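PDB 3GT5: N-acetylglucosamine 2-epimerase from Xylella fastidiosa, which probably interconverts an N-acylglucosamine or a related sugar with its C2 epimer. Local coordinates for residues Y83-H88 against R134-E139; E139-L144 against E191-E196; S54-F59 against H111-A116. One frame throughout, in Å; residues are numbered along the deposited sequence.

Contact 1. Residues Y83-H88 against R134-E139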
loop_
_atom_site.group_PDB
_atom_site.type_symbol
_atom_site.label_atom_id
_atom_site.label_comp_id
_atom_site.label_asym_id
_atom_site.label_seq_id
_atom_site.Cartn_x
_atom_site.Cartn_y
_atom_site.Cartn_z
ATOM N N TYR A 83 11.158 -12.597 -11.736
ATOM C CA TYR A 83 11.850 -11.340 -11.855
ATOM C C TYR A 83 12.372 -10.813 -10.497
ATOM O O TYR A 83 13.507 -10.352 -10.408
ATOM C CB TYR A 83 10.946 -10.302 -12.491
ATOM C CG TYR A 83 11.684 -9.126 -13.060
ATOM C CD1 TYR A 83 12.471 -9.253 -14.211
ATOM C CD2 TYR A 83 11.610 -7.889 -12.462
ATOM C CE1 TYR A 83 13.128 -8.158 -14.760
ATOM C CE2 TYR A 83 12.261 -6.795 -12.987
ATOM C CZ TYR A 83 13.025 -6.933 -14.146
ATOM O OH TYR A 83 13.671 -5.839 -14.655
ATOM N N VAL A 84 11.538 -10.895 -9.465
ATOM C CA VAL A 84 11.932 -10.465 -8.107
ATOM C C VAL A 84 13.126 -11.284 -7.632
ATOM O O VAL A 84 14.135 -10.720 -7.168
ATOM C CB VAL A 84 10.729 -10.536 -7.097
ATOM C CG1 VAL A 84 11.199 -10.234 -5.640
ATOM C CG2 VAL A 84 9.637 -9.546 -7.462
ATOM N N ARG A 85 13.079 -12.607 -7.836
ATOM C CA ARG A 85 14.158 -13.450 -7.309
ATOM C C ARG A 85 15.433 -13.537 -8.159
ATOM O O ARG A 85 16.519 -13.697 -7.597
ATOM C CB ARG A 85 13.615 -14.833 -6.965
ATOM C CG ARG A 85 12.686 -14.784 -5.793
ATOM C CD ARG A 85 12.441 -16.075 -5.118
ATOM N NE ARG A 85 13.609 -16.709 -4.521
ATOM C CZ ARG A 85 14.165 -16.411 -3.345
ATOM N NH1 ARG A 85 13.732 -15.393 -2.602
ATOM N NH2 ARG A 85 15.201 -17.128 -2.905
ATOM N N ASP A 86 15.305 -13.404 -9.480
ATOM C CA ASP A 86 16.424 -13.595 -10.401
ATOM C C ASP A 86 17.087 -12.321 -10.840
ATOM O O ASP A 86 18.289 -12.343 -11.214
ATOM C CB ASP A 86 15.952 -14.356 -11.626
ATOM C CG ASP A 86 15.420 -15.732 -11.270
ATOM O OD1 ASP A 86 15.642 -16.201 -10.115
ATOM O OD2 ASP A 86 14.778 -16.349 -12.141
ATOM N N VAL A 87 16.347 -11.204 -10.795
ATOM C CA VAL A 87 16.859 -9.937 -11.303
ATOM C C VAL A 87 17.028 -8.904 -10.192
ATOM O O VAL A 87 18.071 -8.285 -10.109
ATOM C CB VAL A 87 16.006 -9.394 -12.445
ATOM C CG1 VAL A 87 16.577 -8.107 -13.004
ATOM C CG2 VAL A 87 15.875 -10.467 -13.533
ATOM N N HIS A 88 16.025 -8.712 -9.331
ATOM C CA HIS A 88 16.160 -7.750 -8.216
ATOM C C HIS A 88 17.098 -8.247 -7.121
ATOM O O HIS A 88 17.902 -7.486 -6.607
ATOM C CB HIS A 88 14.811 -7.390 -7.563
ATOM C CG HIS A 88 13.999 -6.424 -8.362
ATOM N ND1 HIS A 88 14.201 -5.062 -8.307
ATOM C CD2 HIS A 88 13.006 -6.630 -9.263
ATOM C CE1 HIS A 88 13.319 -4.469 -9.103
ATOM N NE2 HIS A 88 12.570 -5.397 -9.676
ATOM N N ARG A 134 7.046 -20.296 1.186
ATOM C CA ARG A 134 7.098 -20.327 2.627
ATOM C C ARG A 134 8.562 -20.134 3.076
ATOM O O ARG A 134 8.820 -19.426 4.057
ATOM C CB ARG A 134 6.516 -21.642 3.163
ATOM C CG ARG A 134 6.382 -21.759 4.697
ATOM C CD ARG A 134 5.859 -23.163 5.112
ATOM N NE ARG A 134 4.482 -23.372 4.660
ATOM C CZ ARG A 134 3.387 -23.035 5.353
ATOM N NH1 ARG A 134 3.479 -22.464 6.544
ATOM N NH2 ARG A 134 2.186 -23.263 4.842
ATOM N N GLU A 135 9.514 -20.746 2.353
ATOM C CA GLU A 135 10.951 -20.593 2.653
ATOM C C GLU A 135 11.438 -19.184 2.307
ATOM O O GLU A 135 12.233 -18.611 3.039
ATOM C CB GLU A 135 11.820 -21.585 1.866
ATOM C CG GLU A 135 11.814 -23.007 2.384
ATOM C CD GLU A 135 10.435 -23.597 2.582
ATOM O OE1 GLU A 135 9.709 -23.839 1.566
ATOM O OE2 GLU A 135 10.089 -23.862 3.765
ATOM N N TRP A 136 10.964 -18.637 1.189
ATOM C CA TRP A 136 11.376 -17.280 0.792
ATOM C C TRP A 136 10.931 -16.271 1.831
ATOM O O TRP A 136 11.651 -15.289 2.095
ATOM C CB TRP A 136 10.761 -16.881 -0.554
ATOM C CG TRP A 136 11.061 -17.777 -1.699
ATOM C CD1 TRP A 136 12.116 -18.652 -1.827
ATOM C CD2 TRP A 136 10.298 -17.884 -2.912
ATOM N NE1 TRP A 136 12.034 -19.305 -3.037
ATOM C CE2 TRP A 136 10.918 -18.860 -3.711
ATOM C CE3 TRP A 136 9.130 -17.258 -3.383
ATOM C CZ2 TRP A 136 10.428 -19.214 -4.989
ATOM C CZ3 TRP A 136 8.631 -17.616 -4.650
ATOM C CH2 TRP A 136 9.282 -18.588 -5.427
ATOM N N MET A 137 9.736 -16.508 2.406
ATOM C CA MET A 137 9.199 -15.696 3.518
ATOM C C MET A 137 10.113 -15.807 4.735
ATOM O O MET A 137 10.460 -14.812 5.384
ATOM C CB MET A 137 7.744 -16.078 3.883
ATOM C CG MET A 137 6.692 -15.904 2.756
ATOM S SD MET A 137 5.154 -16.830 2.875
ATOM C CE MET A 137 4.543 -16.151 4.370
ATOM N N ASP A 138 10.506 -17.039 5.066
ATOM C CA ASP A 138 11.397 -17.234 6.195
ATOM C C ASP A 138 12.760 -16.549 5.952
ATOM O O ASP A 138 13.294 -15.901 6.851
ATOM C CB ASP A 138 11.537 -18.724 6.561
ATOM C CG ASP A 138 12.484 -18.933 7.724
ATOM O OD1 ASP A 138 12.315 -18.301 8.813
ATOM O OD2 ASP A 138 13.467 -19.673 7.501
ATOM N N GLU A 139 13.282 -16.617 4.733
ATOM C CA GLU A 139 14.560 -15.966 4.359
ATOM C C GLU A 139 14.435 -14.462 4.520
ATOM O O GLU A 139 15.371 -13.825 5.016
ATOM C CB GLU A 139 14.881 -16.322 2.906
ATOM C CG GLU A 139 15.980 -15.586 2.105
ATOM C CD GLU A 139 15.700 -15.751 0.611
ATOM O OE1 GLU A 139 14.995 -14.873 0.017
ATOM O OE2 GLU A 139 16.059 -16.829 0.061
#

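Contact 2. Residues E139-L144 against E191-E196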
loop_
_atom_site.group_PDB
_atom_site.type_symbol
_atom_site.label_atom_id
_atom_site.label_comp_id
_atom_site.label_asym_id
_atom_site.label_seq_id
_atom_site.Cartn_x
_atom_site.Cartn_y
_atom_site.Cartn_z
ATOM N N GLU A 139 13.282 -16.617 4.733
ATOM C CA GLU A 139 14.560 -15.966 4.359
ATOM C C GLU A 139 14.435 -14.462 4.520
ATOM O O GLU A 139 15.371 -13.825 5.016
ATOM C CB GLU A 139 14.881 -16.322 2.906
ATOM C CG GLU A 139 15.980 -15.586 2.105
ATOM C CD GLU A 139 15.700 -15.751 0.611
ATOM O OE1 GLU A 139 14.995 -14.873 0.017
ATOM O OE2 GLU A 139 16.059 -16.829 0.061
ATOM N N THR A 140 13.266 -13.910 4.136
ATOM C CA THR A 140 13.041 -12.451 4.234
ATOM C C THR A 140 12.903 -12.050 5.714
ATOM O O THR A 140 13.478 -11.051 6.133
ATOM C CB THR A 140 11.804 -12.045 3.433
ATOM O OG1 THR A 140 11.947 -12.516 2.088
ATOM C CG2 THR A 140 11.606 -10.497 3.434
ATOM N N TRP A 141 12.184 -12.841 6.498
ATOM C CA TRP A 141 12.096 -12.611 7.956
ATOM C C TRP A 141 13.532 -12.570 8.564
ATOM O O TRP A 141 13.884 -11.669 9.356
ATOM C CB TRP A 141 11.254 -13.713 8.618
ATOM C CG TRP A 141 11.248 -13.655 10.121
ATOM C CD1 TRP A 141 12.173 -14.235 10.956
ATOM C CD2 TRP A 141 10.332 -12.971 10.970
ATOM N NE1 TRP A 141 11.870 -13.963 12.246
ATOM C CE2 TRP A 141 10.740 -13.203 12.292
ATOM C CE3 TRP A 141 9.155 -12.224 10.752
ATOM C CZ2 TRP A 141 10.060 -12.686 13.388
ATOM C CZ3 TRP A 141 8.486 -11.726 11.838
ATOM C CH2 TRP A 141 8.927 -11.964 13.144
ATOM N N CYS A 142 14.348 -13.555 8.215
ATOM C CA CYS A 142 15.703 -13.630 8.771
ATOM C C CYS A 142 16.540 -12.416 8.407
ATOM O O CYS A 142 17.222 -11.868 9.274
ATOM C CB CYS A 142 16.395 -14.905 8.363
ATOM S SG CYS A 142 15.705 -16.297 9.225
ATOM N N LEU A 143 16.434 -11.977 7.148
ATOM C CA LEU A 143 17.141 -10.797 6.664
ATOM C C LEU A 143 16.710 -9.530 7.423
ATOM O O LEU A 143 17.580 -8.737 7.856
ATOM C CB LEU A 143 16.881 -10.608 5.164
ATOM C CG LEU A 143 17.724 -9.479 4.555
ATOM C CD1 LEU A 143 19.149 -9.930 4.234
ATOM C CD2 LEU A 143 16.973 -8.910 3.322
ATOM N N LEU A 144 15.394 -9.359 7.600
ATOM C CA LEU A 144 14.821 -8.274 8.398
ATOM C C LEU A 144 15.301 -8.333 9.848
ATOM O O LEU A 144 15.656 -7.308 10.438
ATOM C CB LEU A 144 13.279 -8.303 8.298
ATOM C CG LEU A 144 12.759 -7.852 6.932
ATOM C CD1 LEU A 144 11.291 -8.299 6.817
ATOM C CD2 LEU A 144 12.901 -6.344 6.810
ATOM N N GLU A 191 1.628 -18.885 10.521
ATOM C CA GLU A 191 2.628 -18.725 11.597
ATOM C C GLU A 191 2.293 -17.549 12.495
ATOM O O GLU A 191 2.232 -16.378 12.026
ATOM C CB GLU A 191 4.017 -18.588 11.032
ATOM C CG GLU A 191 4.467 -19.779 10.199
ATOM C CD GLU A 191 5.837 -19.605 9.587
ATOM O OE1 GLU A 191 6.061 -20.136 8.469
ATOM O OE2 GLU A 191 6.710 -18.960 10.206
ATOM N N GLN A 192 2.189 -17.824 13.794
ATOM C CA GLN A 192 1.845 -16.846 14.778
ATOM C C GLN A 192 2.829 -15.697 14.832
ATOM O O GLN A 192 2.386 -14.564 15.140
ATOM C CB GLN A 192 1.717 -17.474 16.202
ATOM C CG GLN A 192 0.931 -16.607 17.232
ATOM C CD GLN A 192 -0.531 -16.403 16.879
ATOM O OE1 GLN A 192 -1.088 -17.123 16.000
ATOM N NE2 GLN A 192 -1.187 -15.428 17.553
ATOM N N ARG A 193 4.105 -15.958 14.564
ATOM C CA ARG A 193 5.121 -14.887 14.709
ATOM C C ARG A 193 4.805 -13.699 13.803
ATOM O O ARG A 193 5.076 -12.542 14.148
ATOM C CB ARG A 193 6.540 -15.370 14.469
ATOM C CG ARG A 193 6.937 -15.656 13.003
ATOM C CD ARG A 193 8.293 -16.331 12.930
ATOM N NE ARG A 193 8.646 -16.578 11.522
ATOM C CZ ARG A 193 9.817 -17.009 11.094
ATOM N NH1 ARG A 193 10.788 -17.281 11.946
ATOM N NH2 ARG A 193 10.007 -17.192 9.785
ATOM N N TYR A 194 4.291 -13.990 12.620
ATOM C CA TYR A 194 3.940 -12.911 11.699
ATOM C C TYR A 194 2.804 -12.054 12.171
ATOM O O TYR A 194 2.894 -10.828 12.057
ATOM C CB TYR A 194 3.623 -13.485 10.310
ATOM C CG TYR A 194 4.720 -14.251 9.687
ATOM C CD1 TYR A 194 6.040 -13.792 9.697
ATOM C CD2 TYR A 194 4.459 -15.463 9.050
ATOM C CE1 TYR A 194 7.046 -14.477 9.095
ATOM C CE2 TYR A 194 5.464 -16.151 8.418
ATOM C CZ TYR A 194 6.774 -15.665 8.444
ATOM O OH TYR A 194 7.808 -16.341 7.793
ATOM N N LEU A 195 1.733 -12.675 12.694
ATOM C CA LEU A 195 0.596 -11.940 13.239
ATOM C C LEU A 195 1.000 -11.090 14.454
ATOM O O LEU A 195 0.577 -9.925 14.607
ATOM C CB LEU A 195 -0.511 -12.914 13.633
ATOM C CG LEU A 195 -1.756 -12.320 14.235
ATOM C CD1 LEU A 195 -2.409 -11.246 13.268
ATOM C CD2 LEU A 195 -2.777 -13.483 14.676
ATOM N N GLU A 196 1.864 -11.680 15.295
ATOM C CA GLU A 196 2.296 -10.995 16.495
ATOM C C GLU A 196 3.219 -9.804 16.166
ATOM O O GLU A 196 3.134 -8.745 16.811
ATOM C CB GLU A 196 2.947 -11.960 17.464
ATOM C CG GLU A 196 1.915 -13.015 17.968
ATOM C CD GLU A 196 0.895 -12.585 19.017
ATOM O OE1 GLU A 196 0.920 -11.441 19.540
ATOM O OE2 GLU A 196 0.018 -13.448 19.338
#

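Contact 3. Residues S54-F59 against H111-A116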
loop_
_atom_site.group_PDB
_atom_site.type_symbol
_atom_site.label_atom_id
_atom_site.label_comp_id
_atom_site.label_asym_id
_atom_site.label_seq_id
_atom_site.Cartn_x
_atom_site.Cartn_y
_atom_site.Cartn_z
ATOM N N SER A 54 7.426 -4.105 -9.375
ATOM C CA SER A 54 7.688 -5.540 -9.580
ATOM C C SER A 54 6.936 -6.392 -8.543
ATOM O O SER A 54 6.347 -7.431 -8.869
ATOM C CB SER A 54 9.199 -5.873 -9.500
ATOM O OG SER A 54 9.915 -5.327 -10.594
ATOM N N THR A 55 6.961 -5.970 -7.297
ATOM C CA THR A 55 6.251 -6.692 -6.228
ATOM C C THR A 55 4.728 -6.465 -6.245
ATOM O O THR A 55 3.947 -7.411 -6.046
ATOM C CB THR A 55 6.864 -6.334 -4.873
ATOM O OG1 THR A 55 6.859 -4.907 -4.697
ATOM C CG2 THR A 55 8.287 -6.884 -4.747
ATOM N N ARG A 56 4.291 -5.222 -6.452
ATOM C CA ARG A 56 2.858 -4.928 -6.439
ATOM C C ARG A 56 2.130 -5.663 -7.557
ATOM O O ARG A 56 0.992 -6.079 -7.382
ATOM C CB ARG A 56 2.599 -3.416 -6.513
ATOM C CG ARG A 56 2.784 -2.738 -5.145
ATOM C CD ARG A 56 2.577 -1.248 -5.241
ATOM N NE ARG A 56 2.810 -0.595 -3.952
ATOM C CZ ARG A 56 2.602 0.709 -3.734
ATOM N NH1 ARG A 56 2.084 1.467 -4.689
ATOM N NH2 ARG A 56 2.840 1.234 -2.531
ATOM N N PHE A 57 2.762 -5.804 -8.725
ATOM C CA PHE A 57 2.112 -6.565 -9.813
ATOM C C PHE A 57 1.930 -8.048 -9.457
ATOM O O PHE A 57 0.983 -8.669 -9.894
ATOM C CB PHE A 57 2.890 -6.491 -11.107
ATOM C CG PHE A 57 2.508 -5.346 -12.003
ATOM C CD1 PHE A 57 1.236 -5.269 -12.560
ATOM C CD2 PHE A 57 3.449 -4.391 -12.352
ATOM C CE1 PHE A 57 0.899 -4.212 -13.413
ATOM C CE2 PHE A 57 3.117 -3.331 -13.215
ATOM C CZ PHE A 57 1.837 -3.260 -13.738
ATOM N N VAL A 58 2.834 -8.627 -8.666
ATOM C CA VAL A 58 2.602 -9.989 -8.148
ATOM C C VAL A 58 1.345 -10.033 -7.280
ATOM O O VAL A 58 0.524 -10.931 -7.414
ATOM C CB VAL A 58 3.804 -10.470 -7.338
ATOM C CG1 VAL A 58 3.509 -11.771 -6.530
ATOM C CG2 VAL A 58 4.985 -10.674 -8.231
ATOM N N PHE A 59 1.159 -9.052 -6.396
ATOM C CA PHE A 59 -0.085 -8.935 -5.622
ATOM C C PHE A 59 -1.324 -8.855 -6.551
ATOM O O PHE A 59 -2.288 -9.586 -6.325
ATOM C CB PHE A 59 -0.005 -7.724 -4.645
ATOM C CG PHE A 59 -1.281 -7.381 -3.966
ATOM C CD1 PHE A 59 -1.509 -7.797 -2.667
ATOM C CD2 PHE A 59 -2.239 -6.585 -4.600
ATOM C CE1 PHE A 59 -2.679 -7.450 -2.000
ATOM C CE2 PHE A 59 -3.448 -6.241 -3.934
ATOM C CZ PHE A 59 -3.647 -6.676 -2.628
ATOM N N HIS A 111 16.016 -0.649 1.006
ATOM C CA HIS A 111 14.895 0.035 1.621
ATOM C C HIS A 111 14.002 -0.935 2.333
ATOM O O HIS A 111 13.539 -1.883 1.748
ATOM C CB HIS A 111 14.094 0.759 0.538
ATOM C CG HIS A 111 14.704 2.048 0.125
ATOM N ND1 HIS A 111 14.670 3.178 0.915
ATOM C CD2 HIS A 111 15.369 2.390 -1.002
ATOM C CE1 HIS A 111 15.277 4.168 0.282
ATOM N NE2 HIS A 111 15.710 3.715 -0.885
ATOM N N CYS A 112 13.732 -0.689 3.601
ATOM C CA CYS A 112 12.751 -1.484 4.340
ATOM C C CYS A 112 11.395 -1.467 3.628
ATOM O O CYS A 112 10.680 -2.469 3.641
ATOM C CB CYS A 112 12.592 -0.923 5.741
ATOM S SG CYS A 112 11.688 -2.112 6.756
ATOM N N TYR A 113 11.035 -0.320 3.041
ATOM C CA TYR A 113 9.792 -0.207 2.281
ATOM C C TYR A 113 9.732 -1.287 1.189
ATOM O O TYR A 113 8.700 -1.949 1.001
ATOM C CB TYR A 113 9.718 1.211 1.701
ATOM C CG TYR A 113 8.403 1.578 1.066
ATOM C CD1 TYR A 113 7.499 2.443 1.702
ATOM C CD2 TYR A 113 8.054 1.046 -0.201
ATOM C CE1 TYR A 113 6.313 2.775 1.116
ATOM C CE2 TYR A 113 6.880 1.367 -0.772
ATOM C CZ TYR A 113 6.006 2.226 -0.122
ATOM O OH TYR A 113 4.807 2.574 -0.696
ATOM N N GLY A 114 10.855 -1.468 0.501
ATOM C CA GLY A 114 11.064 -2.537 -0.490
ATOM C C GLY A 114 10.856 -3.928 0.043
ATOM O O GLY A 114 10.080 -4.718 -0.516
ATOM N N LEU A 115 11.482 -4.235 1.170
ATOM C CA LEU A 115 11.305 -5.536 1.793
ATOM C C LEU A 115 9.867 -5.839 2.265
ATOM O O LEU A 115 9.479 -7.006 2.301
ATOM C CB LEU A 115 12.295 -5.706 2.952
ATOM C CG LEU A 115 13.734 -5.708 2.437
ATOM C CD1 LEU A 115 14.660 -5.576 3.630
ATOM C CD2 LEU A 115 13.954 -7.008 1.669
ATOM N N ALA A 116 9.093 -4.819 2.686
ATOM C CA ALA A 116 7.680 -5.017 3.030
ATOM C C ALA A 116 6.963 -5.567 1.785
ATOM O O ALA A 116 6.242 -6.589 1.861
ATOM C CB ALA A 116 7.055 -3.731 3.472
#

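Contact 1. Residues Y83-H88 against R134-E139
Arg85 and Glu139 form a two-pronged, end-on salt bridge on the surface of the protein. Arg85 NH1 reaches Glu139 OE1 at 3.0 Å in an almost straight bond (178°), and Arg85 NH2 reaches Glu139 OE2 at 3.1 Å. Both oxygens use their syn lone pairs and both lie close to the guanidinium plane, so the two flat ions meet edge to edge. NH1 also bonds to Tyr122 OH, which helps fix the rotation of the guanidinium.

One face of that group lies on the indole of Trp136, with planes only 8° apart. Arg85 CZ sits 3.6 Å from the centroid of the five-membered ring of Trp136, a cation-pi stack, while Arg85 CD packs over the six-membered ring at 3.5 Å from its centroid. The bend at chi3 (62°) carries the charged end from the six-membered ring across to the five-membered ring, toward Glu139. Arg85 NE and Trp136 NE1 come to 3.4 Å, but both are donors, and it is the stack that brings them together. Arginine suits this place because its edge can bond while its face stacks.

The contact joins the last turns of helix 71-88, which include a wider pi-type turn, to the start of helix 133-147. Tyr122 of helix 112-127 lies against Val84, Trp136 and Met137, and Tyr96, from a loop, touches both Arg85 and Glu139.

Contact 2. Residues E139-L144 against E191-E196
Trp141 is met by two successive residues of the other helix, Arg193 and Tyr194, which use it in different ways. The more enclosed part is aromatic. Tyr194, a buried residue, turns its ring edge toward the indole in an offset edge-to-face pair, with planes at 69° and Tyr194 CE1 only 3.5 Å from Trp141 CE3. Met182 of helix 172-189 also touches Trp141.

The other part lies nearer to solvent, where Trp141 and Arg193 are both partly exposed. The guanidinium spreads over one indole face, its plane tilted by just 15°, and Arg193 CZ stands 3.7 Å from the centroid of the five-membered ring of Trp141. Behind it, Arg193 CD makes a looser CH-pi contact, 4.2 Å from the centroid of the six-membered ring of Trp141. The chain, extended from CG to NE, carries CD over the six-membered ring and the guanidinium over the five-membered ring. Tryptophan suits the place because its double ring is broad enough to give the cation a face and still meet Tyr194 at the six-membered ring.

Arg193 NH2 donates to Tyr194 OH at 3.1 Å in a nearly straight bond (172°), and the same nitrogen forms a salt bridge with Asp138. Glu191 OE2 adds charge attraction to Arg193 NE from well outside the guanidinium plane. The chemistry implies a cation whose face is given to stacking and whose edge is held by oxygens; the nearby carboxylates would be expected to balance its charge, and Tyr194 ties that polar edge to the aromatic packing.

Contact 3. Residues S54-F59 against H111-A116
Within the (alpha/alpha)6 barrel characteristic of this family, Arg56 and Tyr113 meet between helices 51-68 and 112-127. The site is deep, its centre about 9 Å from the centre of the chain, and both residues are buried. Such a place is consistent with the wall of the central cavity where relatives bind sugar, although no ligand defines a role for either residue here.

The touch is narrow, burying 78 Å² in all; its closest approach is between the ends of two long side chains that cross at about a right angle. Arg56 runs straight from CG to NE, which carries its guanidinium away from its own helix toward the start of the other. Tyr113, in the first turn of helix 112-127, places CG anti to its backbone nitrogen (chi1 -171°), and its hydroxyl thereby comes up to the arginine. Length suits both residue types: together they span the distance between the two helices.

Around the pair, Phe117 makes a cation-pi contact with Arg56 and also meets the ring of Tyr113, whose other aromatic neighbours include Phe240 and His177. The phenol is thus set in a cluster of rings, and the arginine charge is received partly by an aromatic face.

The guanidinium and phenol planes are 45° apart, and although Arg56 NH2 stands near the plane of the tyrosine ring, 3.0 Å from Tyr113 OH, the angle is too poor for a hydrogen bond.

How the contacts relate
All three contacts lie on neighbouring helices of the same barrel. Contacts 1 and 2 share helix 133-147 and Glu139; their centres are about 14 Å apart, and the Asp138-Arg193 salt bridge joins them. Both are centred about 19 Å from the chain's centre, whereas contact 3 is much deeper, its centre about 11 Å from that of contact 1 and about 16 Å from that of contact 2. Along the chain contacts 1 and 3 interleave, and contact 2 begins at Glu139, where contact 1 ends. His88 probably hydrogen-bonds to Ser54 between contacts 1 and 3, while Leu143 and Leu144 pack on Leu115 between 2 and 3. Peripheral polar stacks are thereby connected to the barrel's interior through directly packed helices.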